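Local coordinates for T-cell surface glycoprotein CD1A1 antigen (PDB 3JVG) that probably presents lipid antigens to T cells, as CD1 family members do, with an MHC class I-like fold whose groove-bearing and immunoglobulin-like domains make up its ectodomain, at residues Met7-His12 with Gln92-Cys97. Numbering follows the deposited sequence.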
ATOM      1  N   MET A   7      -5.638 -13.221  -2.768  1.00 22.27           N
ATOM      2  CA  MET A   7      -4.193 -13.198  -2.668  1.00 21.27           C
ATOM      3  C   MET A   7      -3.775 -13.117  -1.216  1.00 19.68           C
ATOM      4  O   MET A   7      -4.327 -12.354  -0.437  1.00 20.47           O
ATOM      5  CB  MET A   7      -3.660 -11.983  -3.425  1.00 19.99           C
ATOM      6  CG  MET A   7      -2.220 -11.617  -3.153  1.00 24.41           C
ATOM      7  SD  MET A   7      -1.591 -10.304  -4.258  1.00 34.58           S
ATOM      8  CE  MET A   7      -1.397 -11.213  -5.784  1.00 28.33           C
ATOM      9  N   LEU A   8      -2.757 -13.874  -0.882  1.00 19.13           N
ATOM     10  CA  LEU A   8      -2.151 -13.835   0.417  1.00 18.97           C
ATOM     11  C   LEU A   8      -0.753 -13.357   0.106  1.00 18.16           C
ATOM     12  O   LEU A   8      -0.071 -14.017  -0.730  1.00 18.43           O
ATOM     13  CB  LEU A   8      -2.078 -15.251   1.024  1.00 19.28           C
ATOM     14  CG  LEU A   8      -1.377 -15.340   2.372  1.00 19.71           C
ATOM     15  CD1 LEU A   8      -1.932 -14.240   3.207  1.00 23.31           C
ATOM     16  CD2 LEU A   8      -1.725 -16.583   2.968  1.00 21.50           C
ATOM     17  N   LYS A   9      -0.313 -12.299   0.786  1.00 16.83           N
ATOM     18  CA  LYS A   9       0.980 -11.736   0.516  1.00 16.43           C
ATOM     19  C   LYS A   9       1.779 -11.353   1.770  1.00 16.06           C
ATOM     20  O   LYS A   9       1.292 -10.604   2.647  1.00 17.73           O
ATOM     21  CB  LYS A   9       0.842 -10.488  -0.357  1.00 16.60           C
ATOM     22  CG  LYS A   9       2.130  -9.987  -0.876  1.00 17.56           C
ATOM     23  CD  LYS A   9       2.001  -8.549  -1.407  1.00 26.85           C
ATOM     24  CE  LYS A   9       1.340  -8.429  -2.732  1.00 32.93           C
ATOM     25  NZ  LYS A   9       0.730  -7.036  -2.855  1.00 33.52           N
ATOM     26  N   LEU A  10       3.005 -11.821   1.836  1.00 15.83           N
ATOM     27  CA  LEU A  10       3.879 -11.454   2.930  1.00 15.96           C
ATOM     28  C   LEU A  10       4.950 -10.549   2.382  1.00 16.49           C
ATOM     29  O   LEU A  10       5.660 -10.926   1.420  1.00 18.04           O
ATOM     30  CB  LEU A  10       4.541 -12.689   3.534  1.00 15.74           C
ATOM     31  CG  LEU A  10       3.597 -13.780   4.090  1.00 16.62           C
ATOM     32  CD1 LEU A  10       4.432 -14.983   4.576  1.00 19.32           C
ATOM     33  CD2 LEU A  10       2.699 -13.222   5.259  1.00 16.20           C
ATOM     34  N   LEU A  11       5.121  -9.413   3.033  1.00 15.67           N
ATOM     35  CA  LEU A  11       6.089  -8.417   2.633  1.00 15.74           C
ATOM     36  C   LEU A  11       7.147  -8.290   3.730  1.00 16.05           C
ATOM     37  O   LEU A  11       6.844  -8.230   4.962  1.00 16.59           O
ATOM     38  CB  LEU A  11       5.354  -7.097   2.506  1.00 15.98           C
ATOM     39  CG  LEU A  11       4.291  -6.901   1.414  1.00 16.08           C
ATOM     40  CD1 LEU A  11       3.839  -5.396   1.392  1.00 16.51           C
ATOM     41  CD2 LEU A  11       4.805  -7.402  -0.095  1.00 16.06           C
ATOM     42  N   HIS A  12       8.388  -8.199   3.326  1.00 15.99           N
ATOM     43  CA  HIS A  12       9.457  -7.974   4.287  1.00 16.37           C
ATOM     44  C   HIS A  12      10.403  -6.911   3.713  1.00 16.67           C
ATOM     45  O   HIS A  12      10.553  -6.770   2.466  1.00 16.54           O
ATOM     46  CB  HIS A  12      10.127  -9.321   4.549  1.00 16.62           C
ATOM     47  CG  HIS A  12      11.623  -9.286   4.740  1.00 19.07           C
ATOM     48  ND1 HIS A  12      12.513  -9.414   3.684  1.00 17.37           N
ATOM     49  CD2 HIS A  12      12.384  -9.262   5.869  1.00 18.34           C
ATOM     50  CE1 HIS A  12      13.751  -9.424   4.152  1.00 17.30           C
ATOM     51  NE2 HIS A  12      13.703  -9.320   5.472  1.00 18.59           N
ATOM     52  N   GLN A  92      14.189  -6.061  -0.044  1.00 17.57           N
ATOM     53  CA  GLN A  92      12.808  -6.399   0.176  1.00 17.04           C
ATOM     54  C   GLN A  92      12.455  -7.800  -0.346  1.00 16.62           C
ATOM     55  O   GLN A  92      13.108  -8.326  -1.303  1.00 16.75           O
ATOM     56  CB  GLN A  92      11.903  -5.317  -0.458  1.00 17.14           C
ATOM     57  CG  GLN A  92      12.174  -3.886   0.025  1.00 17.72           C
ATOM     58  CD  GLN A  92      11.711  -2.857  -1.003  1.00 18.75           C
ATOM     59  OE1 GLN A  92      12.506  -2.447  -1.845  1.00 18.55           O
ATOM     60  NE2 GLN A  92      10.399  -2.540  -1.017  1.00 17.97           N
ATOM     61  N   SER A  93      11.441  -8.414   0.282  1.00 16.26           N
ATOM     62  CA  SER A  93      10.827  -9.644  -0.245  1.00 16.00           C
ATOM     63  C   SER A  93       9.348  -9.493  -0.330  1.00 15.82           C
ATOM     64  O   SER A  93       8.760  -8.884   0.551  1.00 15.77           O
ATOM     65  CB  SER A  93      10.997 -10.898   0.658  1.00 15.93           C
ATOM     66  OG  SER A  93      12.197 -10.945   1.320  1.00 17.71           O
ATOM     67  N   SER A  94       8.756 -10.159  -1.325  1.00 15.85           N
ATOM     68  CA  SER A  94       7.302 -10.245  -1.506  1.00 15.85           C
ATOM     69  C   SER A  94       7.073 -11.716  -1.783  1.00 16.42           C
ATOM     70  O   SER A  94       7.654 -12.266  -2.740  1.00 16.17           O
ATOM     71  CB  SER A  94       6.895  -9.393  -2.691  1.00 16.19           C
ATOM     72  OG  SER A  94       5.503  -9.415  -2.964  1.00 16.80           O
ATOM     73  N   ILE A  95       6.260 -12.383  -0.941  1.00 15.82           N
ATOM     74  CA  ILE A  95       6.134 -13.825  -1.032  1.00 16.47           C
ATOM     75  C   ILE A  95       4.690 -14.191  -0.843  1.00 16.51           C
ATOM     76  O   ILE A  95       4.051 -13.679   0.109  1.00 16.35           O
ATOM     77  CB  ILE A  95       6.943 -14.536   0.107  1.00 16.10           C
ATOM     78  CG1 ILE A  95       8.404 -14.056   0.146  1.00 17.87           C
ATOM     79  CG2 ILE A  95       7.006 -16.041  -0.138  1.00 19.33           C
ATOM     80  CD1 ILE A  95       9.250 -14.768   1.273  1.00 22.18           C
ATOM     81  N   GLY A  96       4.164 -15.076  -1.689  1.00 16.67           N
ATOM     82  CA  GLY A  96       2.745 -15.409  -1.549  1.00 17.45           C
ATOM     83  C   GLY A  96       2.133 -16.223  -2.674  1.00 18.60           C
ATOM     84  O   GLY A  96       2.858 -16.838  -3.447  1.00 18.09           O
ATOM     85  N   CYS A  97       0.800 -16.197  -2.780  1.00 18.66           N
ATOM     86  CA  CYS A  97       0.108 -16.945  -3.801  1.00 21.39           C
ATOM     87  C   CYS A  97      -1.202 -16.281  -4.034  1.00 23.11           C
ATOM     88  O   CYS A  97      -1.691 -15.557  -3.152  1.00 24.18           O
ATOM     89  CB  CYS A  97      -0.108 -18.419  -3.399  1.00 21.26           C
ATOM     90  SG  CYS A  97      -1.022 -18.615  -1.806  1.00 25.05           S
TER
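Leu10 and Ile95 lie at the middle of an antiparallel pairing between the two central strands of the eight-stranded floor of the MHC-like groove domain, where the sheet's two four-stranded halves join. Three hydrogen-bonded pairs, Leu8 with Cys97, Leu10 with Ile95 and His12 with Ser93, each supply two backbone bonds; Leu10 N reaches Ile95 O at 2.7 Å. Gly96 faces Lys9 with the CA atoms 4.6 Å apart, and Leu8 O rests 3.2 Å from Gly96 CA, a close CA-H...O contact.

On the groove face, His12 ND1 meets Ser93 OG at the ring's edge, near its plane, in a 2.8 Å hydrogen bond. Ser93 OG, turned beside its own backbone N (chi1 -35°), also bonds Tyr71 OH, so the hydroxyl links floor to helix. Beneath, Leu11 CD2 lies 3.6 Å from Ser94 OG, which Lys9 CD flanks at 3.9 Å; a second protein chain packs here, one of its acidic side chains forming a salt bridge with Lys9 NZ.

Strands 21-30 and 105-113 continue the sheet outward. Above it, helix 58-82 sets Phe75 and Tyr71 edge-to-face with His12, while helix 148-172 covers Leu8 and is tied to the floor by the Cys97-Cys162 disulfide.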